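Local coordinates for thiamine-phosphate synthase (Pyrococcus furiosus, PDB 1XI3), which probably condenses a thiazole phosphate with a pyrimidine diphosphate to form thiamine phosphate, using magnesium and releasing diphosphate, at residues A[38-43]-A[201-206]; A[73-78]-A[85-90]; A[81-86]-A[104-109]; A[108-113]-A[129-134]. All coordinates share one frame; numbering follows the deposited sequence.

Contact 1: A[38-43]-A[201-206]; sequences GGATAI and KATEEL
The side chain of T203 is turned so that CG2 lies anti to the backbone N and leads towards the 38-43 segment, while OG1, with chi1 -51°, sits beside that N and is hydrogen-bonded to V199 O one helical turn back. E204 places CG beside its own N with chi1 -79°, which brings this methylene to 3.4 Å from G38 O. The methyl T203 CG2 is the wedge of the contact: it comes to 3.6 Å from A40 N and also meets the carbonyl carbon of G38. Glycine suits position 38, since a beta-carbon there would fall 2.8 Å from T203 CB, a clash with the helix as it now lies. E204 CA also makes a CA-H...O contact with G38 O, 3.2 Å. In the TIM barrel, these residues join the last helix, 199-214, to the turn between helix 28-37 and strand 42-45. G39 there has positive phi and closes a Schellman motif, a backbone that suits glycine, and its carbonyl takes a hydrogen bond from R207 of the same last helix. A40 follows, its CB touching V19 of strand 17-20, and T203 also touches L17 of that strand and A35 of helix 28-37.

Contact 2: A[73-78]-A[85-90]; sequences FFVDDR and VDADGV
F73 and D88 are joined by polar bonds at the start of two parallel strands. D88 OD2 accepts from F73 N at 2.8 Å through its anti lone pair, and F73 O in turn takes G89 N at 3.3 Å and, more weakly, D88 N. V75 N then bonds to G89 O at 3.1 Å, so strands 72-76 and 89-92 run in parallel register, F74 beside G89 and V75 beside V90. The acid of D88 is also paired with R63 of helix 52-68; an alanine in place of D88 would probably leave F73 N without its side-chain acceptor and R63 without this carboxylate partner. CA-H...O contacts, such as V90 CA to V75 O at 3.2 Å, fill in between the N-H bonds. Among the apolar contacts, F73 holds CG anti to its backbone N (chi1 -176°); beyond it the ring brings CD2 to A87 CB at 3.8 Å and the edge atom CE2 to V85 CG2. G89 suits its place because a beta-carbon would lie 2.7 Å from F74 CE1. Just beyond V75 come D76 and D77, predicted to bind the pyrimidine substrate and magnesium. The two segments are the flanks of a beta-alpha-beta unit: helix 79-85 packs on V75 and A87, helix 52-68 on F73, and strand 42-45 borders F74.

Contact 3: A[81-86]-A[104-109]; sequences VALAVD and EIAPNL
L83 lays its CD2 methyl on A106 CB at 3.7 Å, with L109 CD1 a little further on at 4.2 Å. Its CG is beside the backbone N (chi1 -71°), which carries the branch off the helix flank and towards the 104-109 segment; CD1 ends near the carbonyl of I105, 4.2 Å from I105 O. L83 and L109 cross obliquely. A82, just before L83 in the helix, offers only CB, and L109 CD1 reaches it at 3.9 Å, so that a single leucine methyl touches both A82 and L83. Alanine suits positions 82 and 106, where the small CB lets a leucine methyl come close. The backbone sets this up: helix 99-105 ends at I105, A106 being the first residue to leave it, and a type I turn from A106 to L109, closed by L109 N to A106 O at 3.2 Å, folds the chain back, and the CB atoms of A106 and L109 both point toward helix 79-85. The contact thus joins helix 79-85 of the TIM barrel to the end of helix 99-105 and the turn that follows, and V79 of helix 79-85 touches I105 and A106. Across the dimer interface L83 also packs on I105 of the second subunit. Because every contact between side chains is carbon on carbon, shape and burial, without directional bonds, hold helix 79-85 against that turn.

Contact 4: A[108-113]-A[129-134]; sequences NLIIGA and ADYLGA
With CG beside its backbone N (chi1 -64°), D130 reaches across to strand 110-115: CB lies 3.4 Å from I111 O and against I110 CG2, CG passes near I111 N, and the tip OD1 accepts that N-H at 2.8 Å, nearly straight at 174°, through its anti lone pair. A water donates to OD1 as well and bridges to L109 O, which ties the acid to the backbone just before the strand. I111 O is gripped twice, by D130 N at 2.7 Å and by Y131 N. In parallel register, A113 N bonds to Y131 O and G133 N to A113 O, the latter donor standing above the carbonyl plane. This is one beta-alpha-beta step of the TIM barrel, strand 110-115 and strand 131-135 flanking helix 118-127, with the two short axes 27° apart. On the barrel interior Y131 puts one ring face over G112 CA, which stands 3.5 Å from its centroid. Glycine suits the place, since a beta-carbon would lie 2.2 Å from Y131 CZ, a clash with the ring. The ring edge takes I110 CG2, and OH is hydrogen-bonded to Y18 OH. A leucine in place of Y131 would probably leave Y18 OH without this partner and the G112 CA-H without its aromatic face. On the helix side A113 CB meets A129 CB at 3.9 Å and L132 CD2.

Overall arrangement
From the N terminus, the chain first passes 38-43, whose partner 201-206 comes only near the C terminus; contact 1 therefore encloses the other three and ties the last helix to the turn leading into strand 42-45. Contact 2 then closes a short loop over helix 79-85, joining strands 72-76 and 89-92. Contact 3 begins on the stretch where contact 2 ends, the two sharing V85 and D86; it joins helix 79-85 to the end of helix 99-105. Contact 4 begins where contact 3 ends, at N108 and L109, and joins strands 110-115 and 131-135. Strand neighbours link contact 2 to contacts 1 and 4 within one closed barrel sheet.

Contact 1: A[38-43]-A[201-206]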
loop_
_atom_site.group_PDB
_atom_site.type_symbol
_atom_site.label_atom_id
_atom_site.label_comp_id
_atom_site.label_asym_id
_atom_site.label_seq_id
_atom_site.Cartn_x
_atom_site.Cartn_y
_atom_site.Cartn_z
ATOM N N GLY A 38 -19.910 21.562 -4.704
ATOM C CA GLY A 38 -20.581 22.066 -3.522
ATOM C C GLY A 38 -19.705 22.855 -2.564
ATOM O O GLY A 38 -20.223 23.438 -1.605
ATOM N N GLY A 39 -18.393 22.871 -2.778
ATOM C CA GLY A 39 -17.489 23.701 -1.963
ATOM C C GLY A 39 -16.570 22.973 -1.004
ATOM O O GLY A 39 -15.970 23.595 -0.144
ATOM N N ALA A 40 -16.416 21.656 -1.159
ATOM C CA ALA A 40 -15.376 20.955 -0.381
ATOM C C ALA A 40 -14.017 21.580 -0.630
ATOM O O ALA A 40 -13.660 21.945 -1.793
ATOM C CB ALA A 40 -15.353 19.498 -0.735
ATOM N N THR A 41 -13.234 21.737 0.438
ATOM C CA THR A 41 -11.916 22.332 0.324
ATOM C C THR A 41 -10.777 21.299 0.336
ATOM O O THR A 41 -9.661 21.579 -0.079
ATOM C CB THR A 41 -11.680 23.399 1.401
ATOM O OG1 THR A 41 -11.763 22.803 2.713
ATOM C CG2 THR A 41 -12.704 24.510 1.279
ATOM N N ALA A 42 -11.109 20.102 0.813
ATOM C CA ALA A 42 -10.171 18.987 0.850
ATOM C C ALA A 42 -10.958 17.709 0.604
ATOM O O ALA A 42 -12.087 17.589 1.025
ATOM C CB ALA A 42 -9.450 18.913 2.203
ATOM N N ILE A 43 -10.325 16.764 -0.093
ATOM C CA ILE A 43 -10.892 15.476 -0.387
ATOM C C ILE A 43 -9.908 14.411 0.070
ATOM O O ILE A 43 -8.709 14.533 -0.140
ATOM C CB ILE A 43 -11.094 15.295 -1.909
ATOM C CG1 ILE A 43 -12.107 16.318 -2.464
ATOM C CG2 ILE A 43 -11.535 13.894 -2.285
ATOM C CD1 ILE A 43 -13.476 16.184 -1.943
ATOM N N LYS A 201 -25.551 19.540 -2.895
ATOM C CA LYS A 201 -26.363 20.363 -2.012
ATOM C C LYS A 201 -25.981 20.163 -0.554
ATOM O O LYS A 201 -25.940 21.109 0.210
ATOM C CB LYS A 201 -27.855 20.071 -2.225
ATOM C CG LYS A 201 -28.760 21.045 -1.465
ATOM N N ALA A 202 -25.700 18.921 -0.181
ATOM C CA ALA A 202 -25.312 18.601 1.187
ATOM C C ALA A 202 -24.013 19.281 1.525
ATOM O O ALA A 202 -23.839 19.781 2.627
ATOM C CB ALA A 202 -25.189 17.092 1.351
ATOM N N THR A 203 -23.081 19.285 0.569
ATOM C CA THR A 203 -21.777 19.912 0.753
ATOM C C THR A 203 -21.919 21.443 0.831
ATOM O O THR A 203 -21.329 22.088 1.691
ATOM C CB THR A 203 -20.812 19.505 -0.388
ATOM O OG1 THR A 203 -20.819 18.073 -0.527
ATOM C CG2 THR A 203 -19.425 20.010 -0.108
ATOM N N GLU A 204 -22.736 22.021 -0.055
ATOM C CA GLU A 204 -23.024 23.457 -0.014
ATOM C C GLU A 204 -23.525 23.911 1.352
ATOM O O GLU A 204 -23.073 24.939 1.871
ATOM C CB GLU A 204 -24.071 23.839 -1.054
ATOM C CG GLU A 204 -23.517 23.966 -2.449
ATOM C CD GLU A 204 -24.589 24.353 -3.455
ATOM O OE1 GLU A 204 -24.556 23.797 -4.588
ATOM O OE2 GLU A 204 -25.452 25.232 -3.100
ATOM N N GLU A 205 -24.453 23.141 1.913
ATOM C CA GLU A 205 -25.025 23.454 3.228
ATOM C C GLU A 205 -23.964 23.460 4.318
ATOM O O GLU A 205 -23.900 24.347 5.150
ATOM C CB GLU A 205 -26.059 22.415 3.608
ATOM C CG GLU A 205 -27.305 22.411 2.743
ATOM C CD GLU A 205 -28.249 21.255 3.078
ATOM O OE1 GLU A 205 -27.947 20.459 4.005
ATOM O OE2 GLU A 205 -29.295 21.146 2.397
ATOM N N LEU A 206 -23.114 22.446 4.302
ATOM C CA LEU A 206 -22.065 22.365 5.283
ATOM C C LEU A 206 -21.070 23.461 5.095
ATOM O O LEU A 206 -20.592 24.032 6.063
ATOM C CB LEU A 206 -21.394 20.968 5.236
ATOM C CG LEU A 206 -22.265 19.890 5.873
ATOM C CD1 LEU A 206 -21.861 18.453 5.387
ATOM C CD2 LEU A 206 -22.242 19.967 7.385
#

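Contact 2: A[73-78]-A[85-90]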
loop_
_atom_site.group_PDB
_atom_site.type_symbol
_atom_site.label_atom_id
_atom_site.label_comp_id
_atom_site.label_asym_id
_atom_site.label_seq_id
_atom_site.Cartn_x
_atom_site.Cartn_y
_atom_site.Cartn_z
ATOM N N PHE A 73 -5.858 17.243 -1.710
ATOM C CA PHE A 73 -6.126 15.821 -1.942
ATOM C C PHE A 73 -5.259 14.937 -1.057
ATOM O O PHE A 73 -4.015 14.991 -1.108
ATOM C CB PHE A 73 -5.886 15.459 -3.398
ATOM C CG PHE A 73 -6.228 14.058 -3.742
ATOM C CD1 PHE A 73 -7.394 13.466 -3.256
ATOM C CD2 PHE A 73 -5.397 13.305 -4.547
ATOM C CE1 PHE A 73 -7.680 12.118 -3.555
ATOM C CE2 PHE A 73 -5.746 11.930 -4.877
ATOM C CZ PHE A 73 -6.891 11.401 -4.374
ATOM N N PHE A 74 -5.939 14.114 -0.238
ATOM C CA PHE A 74 -5.289 13.186 0.665
ATOM C C PHE A 74 -5.708 11.796 0.342
ATOM O O PHE A 74 -6.821 11.568 -0.123
ATOM C CB PHE A 74 -5.751 13.483 2.119
ATOM C CG PHE A 74 -5.307 14.820 2.578
ATOM C CD1 PHE A 74 -4.000 15.015 3.011
ATOM C CD2 PHE A 74 -6.152 15.926 2.450
ATOM C CE1 PHE A 74 -3.575 16.307 3.375
ATOM C CE2 PHE A 74 -5.729 17.189 2.834
ATOM C CZ PHE A 74 -4.444 17.370 3.265
ATOM N N VAL A 75 -4.810 10.850 0.620
ATOM C CA VAL A 75 -5.131 9.429 0.566
ATOM C C VAL A 75 -5.087 8.846 1.986
ATOM O O VAL A 75 -4.132 9.084 2.714
ATOM C CB VAL A 75 -4.150 8.660 -0.358
ATOM C CG1 VAL A 75 -4.492 7.179 -0.392
ATOM C CG2 VAL A 75 -4.208 9.253 -1.761
ATOM N N ASP A 76 -6.114 8.064 2.346
ATOM C CA ASP A 76 -6.116 7.366 3.644
ATOM C C ASP A 76 -5.120 6.202 3.589
ATOM O O ASP A 76 -5.163 5.422 2.625
ATOM C CB ASP A 76 -7.483 6.822 3.979
ATOM C CG ASP A 76 -7.539 6.279 5.389
ATOM O OD1 ASP A 76 -8.016 5.155 5.538
ATOM O OD2 ASP A 76 -7.067 6.970 6.302
ATOM N N ASP A 77 -4.210 6.147 4.582
ATOM C CA ASP A 77 -3.286 5.001 4.809
ATOM C C ASP A 77 -2.149 4.963 3.804
ATOM O O ASP A 77 -0.972 5.107 4.170
ATOM C CB ASP A 77 -4.149 3.711 4.774
ATOM C CG ASP A 77 -3.407 2.407 5.059
ATOM O OD1 ASP A 77 -4.148 1.376 5.205
ATOM O OD2 ASP A 77 -2.176 2.337 5.101
ATOM N N ARG A 78 -2.499 4.785 2.540
ATOM C CA ARG A 78 -1.563 4.288 1.525
ATOM C C ARG A 78 -0.602 5.347 0.993
ATOM O O ARG A 78 -0.939 6.117 0.078
ATOM C CB ARG A 78 -2.355 3.588 0.356
ATOM C CG ARG A 78 -3.125 2.361 0.801
ATOM C CD ARG A 78 -2.141 1.205 1.058
ATOM N NE ARG A 78 -1.507 0.815 -0.182
ATOM C CZ ARG A 78 -2.029 -0.065 -1.038
ATOM N NH1 ARG A 78 -3.148 -0.679 -0.774
ATOM N NH2 ARG A 78 -1.417 -0.310 -2.162
ATOM N N VAL A 85 0.147 9.131 -7.181
ATOM C CA VAL A 85 -0.827 10.098 -7.763
ATOM C C VAL A 85 -0.527 11.573 -7.430
ATOM O O VAL A 85 -1.294 12.478 -7.822
ATOM C CB VAL A 85 -2.276 9.720 -7.417
ATOM C CG1 VAL A 85 -2.532 8.261 -7.734
ATOM C CG2 VAL A 85 -2.628 10.091 -5.984
ATOM N N ASP A 86 0.612 11.831 -6.775
ATOM C CA ASP A 86 1.022 13.165 -6.363
ATOM C C ASP A 86 -0.019 13.855 -5.523
ATOM O O ASP A 86 -0.299 15.039 -5.632
ATOM C CB ASP A 86 1.392 14.026 -7.573
ATOM C CG ASP A 86 2.309 15.184 -7.221
ATOM O OD1 ASP A 86 2.377 16.145 -8.047
ATOM O OD2 ASP A 86 2.949 15.179 -6.133
ATOM N N ALA A 87 -0.591 13.102 -4.593
ATOM C CA ALA A 87 -1.475 13.709 -3.626
ATOM C C ALA A 87 -0.746 14.697 -2.756
ATOM O O ALA A 87 0.497 14.631 -2.606
ATOM C CB ALA A 87 -2.103 12.615 -2.757
ATOM N N ASP A 88 -1.497 15.615 -2.160
ATOM C CA ASP A 88 -0.940 16.568 -1.234
ATOM C C ASP A 88 -0.479 15.904 0.068
ATOM O O ASP A 88 0.465 16.380 0.699
ATOM C CB ASP A 88 -1.917 17.674 -0.954
ATOM C CG ASP A 88 -2.296 18.436 -2.238
ATOM O OD1 ASP A 88 -1.380 19.035 -2.864
ATOM O OD2 ASP A 88 -3.449 18.392 -2.626
ATOM N N GLY A 89 -1.164 14.814 0.456
ATOM C CA GLY A 89 -0.838 14.181 1.727
ATOM C C GLY A 89 -1.457 12.833 1.914
ATOM O O GLY A 89 -2.123 12.283 1.033
ATOM N N VAL A 90 -1.218 12.304 3.107
ATOM C CA VAL A 90 -1.731 10.992 3.508
ATOM C C VAL A 90 -2.266 11.128 4.946
ATOM O O VAL A 90 -1.727 11.897 5.745
ATOM C CB VAL A 90 -0.623 9.910 3.446
ATOM C CG1 VAL A 90 0.550 10.276 4.374
ATOM C CG2 VAL A 90 -1.181 8.532 3.719
#

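Contact 3: A[81-86]-A[104-109]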
loop_
_atom_site.group_PDB
_atom_site.type_symbol
_atom_site.label_atom_id
_atom_site.label_comp_id
_atom_site.label_asym_id
_atom_site.label_seq_id
_atom_site.Cartn_x
_atom_site.Cartn_y
_atom_site.Cartn_z
ATOM N N VAL A 81 0.250 4.930 -2.809
ATOM C CA VAL A 81 -0.769 5.530 -3.671
ATOM C C VAL A 81 -0.650 7.062 -3.681
ATOM O O VAL A 81 -0.661 7.673 -4.735
ATOM C CB VAL A 81 -2.150 5.066 -3.279
ATOM C CG1 VAL A 81 -3.233 5.791 -4.113
ATOM C CG2 VAL A 81 -2.262 3.533 -3.470
ATOM N N ALA A 82 -0.506 7.651 -2.496
ATOM C CA ALA A 82 -0.338 9.090 -2.358
ATOM C C ALA A 82 0.839 9.562 -3.208
ATOM O O ALA A 82 0.736 10.533 -3.930
ATOM C CB ALA A 82 -0.156 9.475 -0.897
ATOM N N LEU A 83 1.955 8.854 -3.122
ATOM C CA LEU A 83 3.132 9.280 -3.908
ATOM C C LEU A 83 2.859 9.133 -5.414
ATOM O O LEU A 83 3.186 10.041 -6.214
ATOM C CB LEU A 83 4.350 8.463 -3.517
ATOM C CG LEU A 83 4.940 8.759 -2.135
ATOM C CD1 LEU A 83 5.992 7.711 -1.832
ATOM C CD2 LEU A 83 5.564 10.131 -2.068
ATOM N N ALA A 84 2.292 7.998 -5.797
ATOM C CA ALA A 84 2.105 7.657 -7.221
ATOM C C ALA A 84 1.156 8.650 -7.902
ATOM O O ALA A 84 1.354 8.977 -9.072
ATOM C CB ALA A 84 1.579 6.318 -7.378
ATOM N N VAL A 85 0.147 9.131 -7.181
ATOM C CA VAL A 85 -0.827 10.098 -7.763
ATOM C C VAL A 85 -0.527 11.573 -7.430
ATOM O O VAL A 85 -1.294 12.478 -7.822
ATOM C CB VAL A 85 -2.276 9.720 -7.417
ATOM C CG1 VAL A 85 -2.532 8.261 -7.734
ATOM C CG2 VAL A 85 -2.628 10.091 -5.984
ATOM N N ASP A 86 0.612 11.831 -6.775
ATOM C CA ASP A 86 1.022 13.165 -6.363
ATOM C C ASP A 86 -0.019 13.855 -5.523
ATOM O O ASP A 86 -0.299 15.039 -5.632
ATOM C CB ASP A 86 1.392 14.026 -7.573
ATOM C CG ASP A 86 2.309 15.184 -7.221
ATOM O OD1 ASP A 86 2.377 16.145 -8.047
ATOM O OD2 ASP A 86 2.949 15.179 -6.133
ATOM N N GLU A 104 9.909 9.788 6.478
ATOM C CA GLU A 104 11.178 9.393 5.905
ATOM C C GLU A 104 11.061 8.995 4.430
ATOM O O GLU A 104 11.882 9.402 3.589
ATOM C CB GLU A 104 11.785 8.237 6.724
ATOM C CG GLU A 104 13.180 7.824 6.293
ATOM C CD GLU A 104 14.222 8.885 6.670
ATOM O OE1 GLU A 104 14.212 9.340 7.840
ATOM O OE2 GLU A 104 15.035 9.270 5.806
ATOM N N ILE A 105 10.055 8.192 4.092
ATOM C CA ILE A 105 9.910 7.702 2.737
ATOM C C ILE A 105 9.176 8.675 1.803
ATOM O O ILE A 105 9.287 8.561 0.579
ATOM C CB ILE A 105 9.259 6.290 2.676
ATOM C CG1 ILE A 105 7.825 6.278 3.203
ATOM C CG2 ILE A 105 10.086 5.319 3.476
ATOM C CD1 ILE A 105 7.084 5.034 2.816
ATOM N N ALA A 106 8.479 9.645 2.387
ATOM C CA ALA A 106 7.660 10.577 1.627
ATOM C C ALA A 106 7.777 11.955 2.246
ATOM O O ALA A 106 6.837 12.485 2.795
ATOM C CB ALA A 106 6.225 10.090 1.604
ATOM N N PRO A 107 8.987 12.547 2.162
ATOM C CA PRO A 107 9.213 13.780 2.888
ATOM C C PRO A 107 8.419 15.010 2.450
ATOM O O PRO A 107 8.390 15.996 3.191
ATOM C CB PRO A 107 10.724 14.036 2.673
ATOM C CG PRO A 107 11.106 13.230 1.513
ATOM C CD PRO A 107 10.194 12.052 1.483
ATOM N N ASN A 108 7.843 14.981 1.264
ATOM C CA ASN A 108 7.044 16.125 0.786
ATOM C C ASN A 108 5.540 16.032 1.046
ATOM O O ASN A 108 4.829 17.002 0.792
ATOM C CB ASN A 108 7.304 16.362 -0.693
ATOM C CG ASN A 108 8.743 16.712 -0.968
ATOM O OD1 ASN A 108 9.437 17.201 -0.100
ATOM N ND2 ASN A 108 9.191 16.449 -2.182
ATOM N N LEU A 109 5.047 14.896 1.558
ATOM C CA LEU A 109 3.640 14.745 1.847
ATOM C C LEU A 109 3.246 15.429 3.142
ATOM O O LEU A 109 3.991 15.399 4.143
ATOM C CB LEU A 109 3.249 13.234 1.945
ATOM C CG LEU A 109 3.269 12.431 0.686
ATOM C CD1 LEU A 109 2.868 10.996 1.006
ATOM C CD2 LEU A 109 2.416 12.994 -0.433
#

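Contact 4: A[108-113]-A[129-134]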
loop_
_atom_site.group_PDB
_atom_site.type_symbol
_atom_site.label_atom_id
_atom_site.label_comp_id
_atom_site.label_asym_id
_atom_site.label_seq_id
_atom_site.Cartn_x
_atom_site.Cartn_y
_atom_site.Cartn_z
ATOM N N ASN A 108 7.843 14.981 1.264
ATOM C CA ASN A 108 7.044 16.125 0.786
ATOM C C ASN A 108 5.540 16.032 1.046
ATOM O O ASN A 108 4.829 17.002 0.792
ATOM C CB ASN A 108 7.304 16.362 -0.693
ATOM C CG ASN A 108 8.743 16.712 -0.968
ATOM O OD1 ASN A 108 9.437 17.201 -0.100
ATOM N ND2 ASN A 108 9.191 16.449 -2.182
ATOM N N LEU A 109 5.047 14.896 1.558
ATOM C CA LEU A 109 3.640 14.745 1.847
ATOM C C LEU A 109 3.246 15.429 3.142
ATOM O O LEU A 109 3.991 15.399 4.143
ATOM C CB LEU A 109 3.249 13.234 1.945
ATOM C CG LEU A 109 3.269 12.431 0.686
ATOM C CD1 LEU A 109 2.868 10.996 1.006
ATOM C CD2 LEU A 109 2.416 12.994 -0.433
ATOM N N ILE A 110 2.073 16.033 3.132
ATOM C CA ILE A 110 1.432 16.505 4.345
ATOM C C ILE A 110 0.919 15.276 5.068
ATOM O O ILE A 110 0.294 14.426 4.469
ATOM C CB ILE A 110 0.261 17.421 4.007
ATOM C CG1 ILE A 110 0.759 18.662 3.254
ATOM C CG2 ILE A 110 -0.501 17.798 5.252
ATOM C CD1 ILE A 110 -0.296 19.482 2.652
ATOM N N ILE A 111 1.179 15.211 6.365
ATOM C CA ILE A 111 0.766 14.092 7.193
ATOM C C ILE A 111 -0.398 14.487 8.106
ATOM O O ILE A 111 -0.274 15.360 8.970
ATOM C CB ILE A 111 1.911 13.603 8.079
ATOM C CG1 ILE A 111 3.155 13.233 7.248
ATOM C CG2 ILE A 111 1.434 12.428 8.973
ATOM C CD1 ILE A 111 3.033 12.177 6.234
ATOM N N GLY A 112 -1.526 13.829 7.921
ATOM C CA GLY A 112 -2.607 13.922 8.856
ATOM C C GLY A 112 -2.556 12.701 9.749
ATOM O O GLY A 112 -2.291 11.604 9.266
ATOM N N ALA A 113 -2.859 12.897 11.029
ATOM C CA ALA A 113 -2.920 11.809 11.997
ATOM C C ALA A 113 -4.324 11.632 12.560
ATOM O O ALA A 113 -4.907 12.596 13.088
ATOM C CB ALA A 113 -1.923 12.086 13.114
ATOM N N ALA A 129 3.158 15.286 12.870
ATOM C CA ALA A 129 1.943 15.388 12.087
ATOM C C ALA A 129 1.726 16.844 11.715
ATOM O O ALA A 129 2.007 17.750 12.516
ATOM C CB ALA A 129 0.760 14.873 12.853
ATOM N N ASP A 130 1.215 17.068 10.503
ATOM C CA ASP A 130 0.857 18.417 10.073
ATOM C C ASP A 130 -0.532 18.852 10.499
ATOM O O ASP A 130 -0.765 20.038 10.721
ATOM C CB ASP A 130 0.996 18.504 8.544
ATOM C CG ASP A 130 2.421 18.311 8.108
ATOM O OD1 ASP A 130 2.745 17.323 7.435
ATOM O OD2 ASP A 130 3.257 19.170 8.482
ATOM N N TYR A 131 -1.462 17.906 10.600
ATOM C CA TYR A 131 -2.770 18.174 11.174
ATOM C C TYR A 131 -3.294 16.919 11.803
ATOM O O TYR A 131 -2.746 15.833 11.614
ATOM C CB TYR A 131 -3.782 18.729 10.128
ATOM C CG TYR A 131 -4.235 17.705 9.108
ATOM C CD1 TYR A 131 -3.472 17.432 7.949
ATOM C CD2 TYR A 131 -5.394 16.970 9.303
ATOM C CE1 TYR A 131 -3.883 16.464 7.021
ATOM C CE2 TYR A 131 -5.803 16.002 8.384
ATOM C CZ TYR A 131 -5.037 15.739 7.255
ATOM O OH TYR A 131 -5.464 14.751 6.390
ATOM N N LEU A 132 -4.346 17.102 12.588
ATOM C CA LEU A 132 -4.998 15.999 13.280
ATOM C C LEU A 132 -6.397 15.839 12.766
ATOM O O LEU A 132 -7.125 16.820 12.558
ATOM C CB LEU A 132 -5.110 16.259 14.800
ATOM C CG LEU A 132 -3.802 16.524 15.517
ATOM C CD1 LEU A 132 -4.078 16.681 17.018
ATOM C CD2 LEU A 132 -2.828 15.410 15.284
ATOM N N GLY A 133 -6.795 14.576 12.600
ATOM C CA GLY A 133 -8.197 14.194 12.487
ATOM C C GLY A 133 -8.623 13.670 13.861
ATOM O O GLY A 133 -8.336 12.541 14.178
ATOM N N ALA A 134 -9.319 14.506 14.625
ATOM C CA ALA A 134 -9.695 14.166 16.035
ATOM C C ALA A 134 -11.117 13.694 16.081
ATOM O O ALA A 134 -12.041 14.407 15.682
ATOM C CB ALA A 134 -9.495 15.363 16.945
HETATM O O HOH W 1 4.879 17.437 5.553
#